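Local coordinates for geranyltranstransferase (Roseobacter denitrificans, PDB 4LLS), which probably condenses isopentenyl diphosphate with allylic diphosphates to build the longer prenyl diphosphates farnesyl and geranylgeranyl diphosphate, at residues A93-Y97 and L135-F140; S161-S166 and A203-W207; A34-F39 and I85-T89. One frame throughout, in Å; residues are numbered along the deposited sequence.

Interaction 1. Residues A93-Y97 and L135-F140; sequences ALHAY and LQTLAF. With IPE (3-methylbut-3-enyl trihydrogen diphosphate), chain C.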
# COMPACT_ATOMS: atom_id res chain seq x y z
N ALA A 93 -1.47 2.32 10.54
CA ALA A 93 -2.11 1.59 9.45
C ALA A 93 -1.09 0.82 8.62
O ALA A 93 -1.28 -0.34 8.25
CB ALA A 93 -2.88 2.54 8.56
N LEU A 94 0.03 1.46 8.31
CA LEU A 94 1.10 0.82 7.54
C LEU A 94 1.64 -0.38 8.34
O LEU A 94 1.74 -1.49 7.80
CB LEU A 94 2.20 1.84 7.24
CG LEU A 94 3.17 1.60 6.06
CD1 LEU A 94 3.93 0.28 6.16
CD2 LEU A 94 2.45 1.72 4.73
N HIS A 95 2.02 -0.16 9.57
CA HIS A 95 2.47 -1.23 10.44
C HIS A 95 1.46 -2.35 10.46
O HIS A 95 1.82 -3.55 10.37
CB HIS A 95 2.73 -0.60 11.79
CG HIS A 95 3.02 -1.57 12.88
ND1 HIS A 95 4.13 -2.38 12.89
CD2 HIS A 95 2.42 -1.73 14.08
CE1 HIS A 95 4.15 -3.07 14.02
NE2 HIS A 95 3.14 -2.68 14.77
N ALA A 96 0.19 -2.02 10.67
CA ALA A 96 -0.83 -3.06 10.75
C ALA A 96 -0.87 -3.87 9.49
O ALA A 96 -1.01 -5.11 9.55
CB ALA A 96 -2.20 -2.49 11.03
N TYR A 97 -0.78 -3.23 8.34
CA TYR A 97 -0.82 -3.96 7.06
C TYR A 97 0.32 -4.96 7.03
O TYR A 97 0.13 -6.15 6.64
CB TYR A 97 -0.76 -2.99 5.86
CG TYR A 97 0.39 -3.19 4.91
CD1 TYR A 97 0.45 -4.30 4.06
CD2 TYR A 97 1.35 -2.24 4.74
CE1 TYR A 97 1.53 -4.49 3.24
CE2 TYR A 97 2.35 -2.34 3.80
CZ TYR A 97 2.46 -3.49 3.05
OH TYR A 97 3.53 -3.70 2.22
N LEU A 135 -5.14 -1.39 3.93
CA LEU A 135 -4.50 -0.68 5.04
C LEU A 135 -3.26 0.07 4.60
O LEU A 135 -3.01 1.18 5.07
CB LEU A 135 -4.20 -1.63 6.21
CG LEU A 135 -5.40 -2.01 7.08
CD1 LEU A 135 -5.00 -3.14 8.00
CD2 LEU A 135 -5.93 -0.82 7.85
N GLN A 136 -2.50 -0.51 3.69
CA GLN A 136 -1.42 0.23 3.09
C GLN A 136 -1.98 1.48 2.41
O GLN A 136 -1.47 2.61 2.57
CB GLN A 136 -0.56 -0.60 2.15
CG GLN A 136 0.52 0.31 1.50
CD GLN A 136 1.53 -0.27 0.54
OE1 GLN A 136 2.35 0.48 0.03
NE2 GLN A 136 1.48 -1.55 0.29
N THR A 137 -3.06 1.32 1.64
CA THR A 137 -3.63 2.44 0.93
C THR A 137 -4.11 3.52 1.91
O THR A 137 -3.89 4.72 1.71
CB THR A 137 -4.80 2.01 0.04
OG1 THR A 137 -4.47 0.78 -0.62
CG2 THR A 137 -5.09 3.11 -0.95
N LEU A 138 -4.69 3.05 3.01
CA LEU A 138 -5.26 3.96 4.00
C LEU A 138 -4.11 4.79 4.63
O LEU A 138 -4.26 5.98 4.90
CB LEU A 138 -5.98 3.16 5.08
CG LEU A 138 -6.65 4.04 6.13
CD1 LEU A 138 -7.81 4.81 5.49
CD2 LEU A 138 -7.16 3.17 7.27
N ALA A 139 -2.93 4.20 4.85
CA ALA A 139 -1.80 4.96 5.38
C ALA A 139 -1.51 6.18 4.52
O ALA A 139 -1.27 7.29 5.01
CB ALA A 139 -0.58 4.06 5.47
N PHE A 140 -1.48 5.98 3.20
CA PHE A 140 -1.23 7.08 2.30
C PHE A 140 -2.37 8.09 2.23
O PHE A 140 -2.11 9.29 2.14
CB PHE A 140 -0.85 6.55 0.92
CG PHE A 140 0.53 5.95 0.90
CD1 PHE A 140 0.72 4.58 0.90
CD2 PHE A 140 1.65 6.76 0.88
CE1 PHE A 140 1.98 4.04 0.98
CE2 PHE A 140 2.90 6.22 0.95
CZ PHE A 140 3.07 4.87 1.01
C1 IPE C . 5.66 -6.28 16.12
O1 IPE C . 5.70 -4.88 16.45
C2 IPE C . 6.35 -6.48 14.77
C3 IPE C . 7.79 -6.03 14.83
C4 IPE C . 8.26 -5.09 14.01
C5 IPE C . 8.76 -6.75 15.71
PA IPE C . 5.15 -4.39 17.86
O1A IPE C . 5.80 -5.20 18.99
O2A IPE C . 5.34 -2.94 17.90
O3A IPE C . 3.60 -4.71 17.81
PB IPE C . 2.22 -4.02 18.32
O1B IPE C . 1.26 -5.17 18.54
O2B IPE C . 2.52 -3.28 19.59
O3B IPE C . 1.87 -3.08 17.19
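Ala93 and Ala139 meet where two helical turns run almost antiparallel (166°), their axes approaching to 7.7 Å, a spacing that small residues make possible. Ala93 CB lies 4.1 Å from Ala139 CB and also rests on the opposite backbone, 3.7 Å from Leu135 O. One turn on, Tyr97 CB packs against Leu135 CB at 3.7 Å. Leu94 flanks this seam, its CD2 branch reaching Ala139 CB and running beside the aliphatic part of Gln136.

The distinctive element is the pair Tyr97 and Gln136, which lie alongside one another and point the same way. Gln136 sets CG anti to its backbone nitrogen (chi1 177°) and stays extended beyond it, a shape that lays the whole chain along the tyrosine. Its CB makes a CH-pi contact over one ring face, 3.8 Å from the centroid, while further out NE2 comes within 3.5 Å of Tyr97 CZ. Amide and ring planes are only 16° apart, a nearly parallel overlap. The amide is gripped by the second subunit, OE1 by Thr137 OG1 and NE2 by Asp133 O of that chain. The Tyr97 side chain also lies about 4 Å (nearest atoms) from bound geranyl S-thiolodiphosphate, bordering both the subunit interface and the allylic pocket. With a serine in place of Tyr97, Gln136 would probably lose the flat surface along its length, and a gap would be likely to open beside the subunit interface.

His95 takes no part in the packing on 135-140; its NE2-H goes to O3B of isopentenyl diphosphate at 2.8 Å, near the ring plane. Lys63, Arg66 and Arg114 also bind this ligand. Around the pair, helix 50-59 meets Ala96 and Leu135, helix 22-43 touches Ala93, and helix 152-166 packs on Leu94 and Phe140.

Interaction 2. Residues S161-S166 and A203-W207; sequences SLARAS and ALIGW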
# COMPACT_ATOMS: atom_id res chain seq x y z
N SER A 161 8.58 10.05 1.74
CA SER A 161 9.38 9.38 2.73
C SER A 161 8.75 8.06 3.23
O SER A 161 9.46 7.09 3.51
CB SER A 161 9.78 10.35 3.87
OG SER A 161 8.67 10.80 4.57
N LEU A 162 7.43 8.04 3.38
CA LEU A 162 6.75 6.83 3.89
C LEU A 162 6.91 5.73 2.83
O LEU A 162 7.14 4.58 3.15
CB LEU A 162 5.29 7.15 4.18
CG LEU A 162 4.48 5.99 4.72
CD1 LEU A 162 5.07 5.49 6.03
CD2 LEU A 162 3.01 6.36 4.86
N ALA A 163 6.77 6.10 1.56
CA ALA A 163 6.90 5.13 0.49
C ALA A 163 8.29 4.57 0.44
O ALA A 163 8.46 3.36 0.28
CB ALA A 163 6.53 5.72 -0.86
N ARG A 164 9.30 5.41 0.61
CA ARG A 164 10.66 4.92 0.63
C ARG A 164 11.01 4.05 1.85
O ARG A 164 11.75 3.07 1.72
CB ARG A 164 11.66 6.07 0.42
CG ARG A 164 11.47 6.60 -0.98
CD ARG A 164 12.43 7.66 -1.30
NE ARG A 164 12.39 7.90 -2.73
CZ ARG A 164 12.63 9.09 -3.25
NH1 ARG A 164 12.60 9.24 -4.57
NH2 ARG A 164 12.90 10.09 -2.46
N ALA A 165 10.47 4.40 3.01
CA ALA A 165 10.63 3.57 4.20
C ALA A 165 9.95 2.21 4.02
O ALA A 165 10.38 1.22 4.60
CB ALA A 165 10.07 4.27 5.42
N SER A 166 8.80 2.20 3.35
CA SER A 166 7.89 1.04 3.37
C SER A 166 8.18 0.01 2.28
O SER A 166 7.71 -1.13 2.36
CB SER A 166 6.44 1.51 3.28
OG SER A 166 6.08 2.32 4.41
N ALA A 203 13.06 0.89 9.54
CA ALA A 203 12.61 1.92 8.61
C ALA A 203 11.34 2.60 9.12
O ALA A 203 11.25 3.84 9.07
CB ALA A 203 12.37 1.31 7.23
N LEU A 204 10.36 1.85 9.58
CA LEU A 204 9.12 2.50 10.02
C LEU A 204 9.37 3.21 11.31
O LEU A 204 8.71 4.20 11.58
CB LEU A 204 7.97 1.51 10.23
CG LEU A 204 7.48 0.73 9.03
CD1 LEU A 204 6.14 0.08 9.37
CD2 LEU A 204 7.43 1.60 7.78
N ILE A 205 10.23 2.71 12.18
CA ILE A 205 10.50 3.41 13.47
C ILE A 205 11.23 4.72 13.16
O ILE A 205 10.94 5.77 13.75
CB ILE A 205 11.28 2.49 14.45
CG1 ILE A 205 10.34 1.45 14.99
CG2 ILE A 205 11.88 3.32 15.57
CD1 ILE A 205 10.99 0.33 15.77
N GLY A 206 12.11 4.69 12.19
CA GLY A 206 12.78 5.91 11.71
C GLY A 206 11.82 6.93 11.14
O GLY A 206 11.93 8.13 11.41
N TRP A 207 10.86 6.49 10.34
CA TRP A 207 9.86 7.39 9.79
C TRP A 207 9.06 8.02 10.93
O TRP A 207 8.81 9.21 10.93
CB TRP A 207 8.94 6.66 8.82
CG TRP A 207 8.02 7.57 8.04
CD1 TRP A 207 8.32 8.21 6.86
CD2 TRP A 207 6.75 8.10 8.46
NE1 TRP A 207 7.28 8.99 6.47
CE2 TRP A 207 6.33 9.00 7.44
CE3 TRP A 207 5.95 7.95 9.58
CZ2 TRP A 207 5.09 9.63 7.48
CZ3 TRP A 207 4.74 8.60 9.64
CH2 TRP A 207 4.31 9.43 8.60
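Within the helical bundle of the polyprenyl synthase fold, Trp207 of helix 190-215 lies against Ser161 and Leu162 near the C-terminal end of helix 152-166. The segments run close to antiparallel, at 159°, with axes 9.0 Å apart.

The indole is used on both its face and its edge. Leu162 CD1 sits over the five-membered ring, 3.9 Å from the centroid and nearly on the ring normal, a CH-pi contact. At the edge, Trp207 NE1 donates to Ser161 OG at 3.0 Å. That bond is bent, 131° at the hydrogen, with the oxygen tilted out of the ring plane. The same N-H is shared with Leu158 O, and the serine hydroxyl is itself bonded to Asp157 O, so the buried ring is fixed through a small polar network at the helix surface.

Farther along, Ala203 CB closes to 3.3 Å from Ala165 O, while the two alanine methyls stand 4.2 Å apart. Leu204 CD2 touches Ser166 OG at 3.7 Å. That OG sits beside its backbone nitrogen (chi1 -62°), which turns it back to its own helix: it donates to Leu162 O at 2.8 Å, from the face opposite to the one Ser166 N uses. The Leu204 side chain comes within about 7 Å (nearest atoms) of isopentenyl diphosphate, and nearly antiparallel helices packed side by side like this enclose the substrate cavity in the all-alpha isoprenoid synthase fold.

Interaction 3. Residues A34-F39 and I85-T89; sequences AVQAHF and IWSAT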
# COMPACT_ATOMS: atom_id res chain seq x y z
N ALA A 34 -6.15 7.98 21.44
CA ALA A 34 -6.29 8.90 20.32
C ALA A 34 -6.16 8.21 18.96
O ALA A 34 -6.96 8.46 18.08
CB ALA A 34 -5.32 10.04 20.40
N VAL A 35 -5.21 7.29 18.85
CA VAL A 35 -5.05 6.53 17.60
C VAL A 35 -6.27 5.65 17.37
O VAL A 35 -6.80 5.58 16.26
CB VAL A 35 -3.75 5.72 17.61
CG1 VAL A 35 -3.74 4.74 16.44
CG2 VAL A 35 -2.56 6.64 17.53
N GLN A 36 -6.73 4.96 18.39
CA GLN A 36 -7.91 4.11 18.22
C GLN A 36 -9.12 4.94 17.82
O GLN A 36 -9.86 4.54 16.91
CB GLN A 36 -8.20 3.26 19.44
CG GLN A 36 -9.34 2.27 19.21
CD GLN A 36 -8.95 1.20 18.23
OE1 GLN A 36 -7.95 0.49 18.44
NE2 GLN A 36 -9.60 1.19 17.06
N ALA A 37 -9.28 6.11 18.43
CA ALA A 37 -10.43 6.98 18.11
C ALA A 37 -10.38 7.43 16.68
O ALA A 37 -11.40 7.49 16.00
CB ALA A 37 -10.46 8.16 19.03
N HIS A 38 -9.18 7.69 16.18
CA HIS A 38 -9.02 8.16 14.81
C HIS A 38 -9.29 7.04 13.82
O HIS A 38 -9.98 7.27 12.82
CB HIS A 38 -7.63 8.77 14.56
CG HIS A 38 -7.68 9.87 13.55
ND1 HIS A 38 -7.12 9.79 12.29
CD2 HIS A 38 -8.39 11.03 13.57
CE1 HIS A 38 -7.41 10.90 11.62
NE2 HIS A 38 -8.16 11.66 12.38
N PHE A 39 -8.81 5.84 14.07
CA PHE A 39 -9.18 4.69 13.23
C PHE A 39 -10.69 4.50 13.21
O PHE A 39 -11.30 4.33 12.18
CB PHE A 39 -8.56 3.38 13.74
CG PHE A 39 -7.17 3.12 13.23
CD1 PHE A 39 -6.94 3.02 11.88
CD2 PHE A 39 -6.10 3.02 14.10
CE1 PHE A 39 -5.64 2.81 11.39
CE2 PHE A 39 -4.83 2.73 13.64
CZ PHE A 39 -4.58 2.68 12.27
N ILE A 85 -2.09 13.61 14.65
CA ILE A 85 -2.87 12.36 14.70
C ILE A 85 -2.98 11.69 13.32
O ILE A 85 -3.10 10.47 13.23
CB ILE A 85 -4.24 12.58 15.36
CG1 ILE A 85 -4.87 11.25 15.71
CG2 ILE A 85 -5.16 13.42 14.48
CD1 ILE A 85 -4.11 10.39 16.70
N TRP A 86 -3.06 12.48 12.24
CA TRP A 86 -3.20 11.90 10.91
C TRP A 86 -1.97 11.03 10.60
O TRP A 86 -2.11 9.91 10.07
CB TRP A 86 -3.40 12.98 9.86
CG TRP A 86 -4.73 13.68 10.00
CD1 TRP A 86 -5.00 14.77 10.76
CD2 TRP A 86 -5.96 13.23 9.46
NE1 TRP A 86 -6.38 15.02 10.75
CE2 TRP A 86 -6.99 14.07 9.96
CE3 TRP A 86 -6.32 12.13 8.66
CZ2 TRP A 86 -8.33 13.87 9.65
CZ3 TRP A 86 -7.62 11.97 8.33
CH2 TRP A 86 -8.62 12.85 8.80
N SER A 87 -0.78 11.58 10.81
CA SER A 87 0.45 10.84 10.53
C SER A 87 0.66 9.70 11.53
O SER A 87 1.18 8.63 11.17
CB SER A 87 1.63 11.79 10.59
OG SER A 87 1.62 12.66 9.49
N ALA A 88 0.24 9.88 12.76
CA ALA A 88 0.33 8.81 13.75
C ALA A 88 -0.54 7.62 13.36
O ALA A 88 -0.13 6.45 13.51
CB ALA A 88 -0.06 9.33 15.15
N THR A 89 -1.78 7.89 12.98
CA THR A 89 -2.67 6.86 12.51
C THR A 89 -2.15 6.23 11.21
O THR A 89 -2.25 5.02 11.04
CB THR A 89 -4.10 7.40 12.40
OG1 THR A 89 -4.44 8.02 13.67
CG2 THR A 89 -5.09 6.35 12.11
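Phe39 and Thr89, His38 and Trp86, and Ala34 and Ile85 are among the pairs through which two helices cross almost at right angles (-86°), axes 9.6 Å apart.

Aromatic contacts come first. His38 directs its ring edge at the face of Trp86 in a T-shaped pair, the centroid of its ring 4.3 Å from that of the indole's six-membered ring and the planes at 86°. Trp86 leaves its backbone heading away from helix 22-43, yet its ring swings back far enough to receive the imidazole. The indole also stacks with His145.

CH-pi contacts form the second group. Thr89 CG2 stands over the centre of the Phe39 ring, 3.6 Å from its centroid and close to the normal. With OG1 beside the threonine's backbone nitrogen (chi1 -52°), the methyl lies anti to that nitrogen and is the branch that meets the ring. Ile85 CG2 lies above one face of the His38 ring, 4.2 Å from the centroid, and so flanks the ring whose edge meets Trp86.

Plain apolar packing completes the interface. Ile85 CD1 reaches Ala34 CB at 3.9 Å and Val35 CG2 at 4.1 Å, while Val35 also touches Ala88.

One hydroxyl is satisfied within its own helix. Thr89 OG1 donates to Ile85 O at 2.8 Å, and Thr89 N reaches the same oxygen from the opposite face of its plane. The hydroxyl also rests against the histidine, 3.4 Å from His38 CB. The same rotamer that bonds the hydroxyl to Ile85 O presents the methyl to Phe39. The chemistry thus implies a joint held chiefly by complementary shape and by C-H and aromatic contacts, a structural crossing that lies away from the substrate and metal sites.

Read from the N terminus, the three contacts come in series: none nests in or crosses another. Interaction 3 comes first, closing a loop of 45 residues between helix 22-43 and the early part of helix 81-102. The same helix then opens interaction 1, which spans 37 residues to helix 125-144. Interaction 2 begins on the next helix, 152-166, and closes on helix 190-215 after 36 intervening residues. They touch nonetheless: Phe39 meets Ala93, Leu94 packs on Ser166 and Leu204, Phe140 meets Leu162, and Trp207 reaches the backbone of Ser87. Helix 81-102 therefore ties the N-terminal helix, the subunit interface and the 152-166/190-215 pair together.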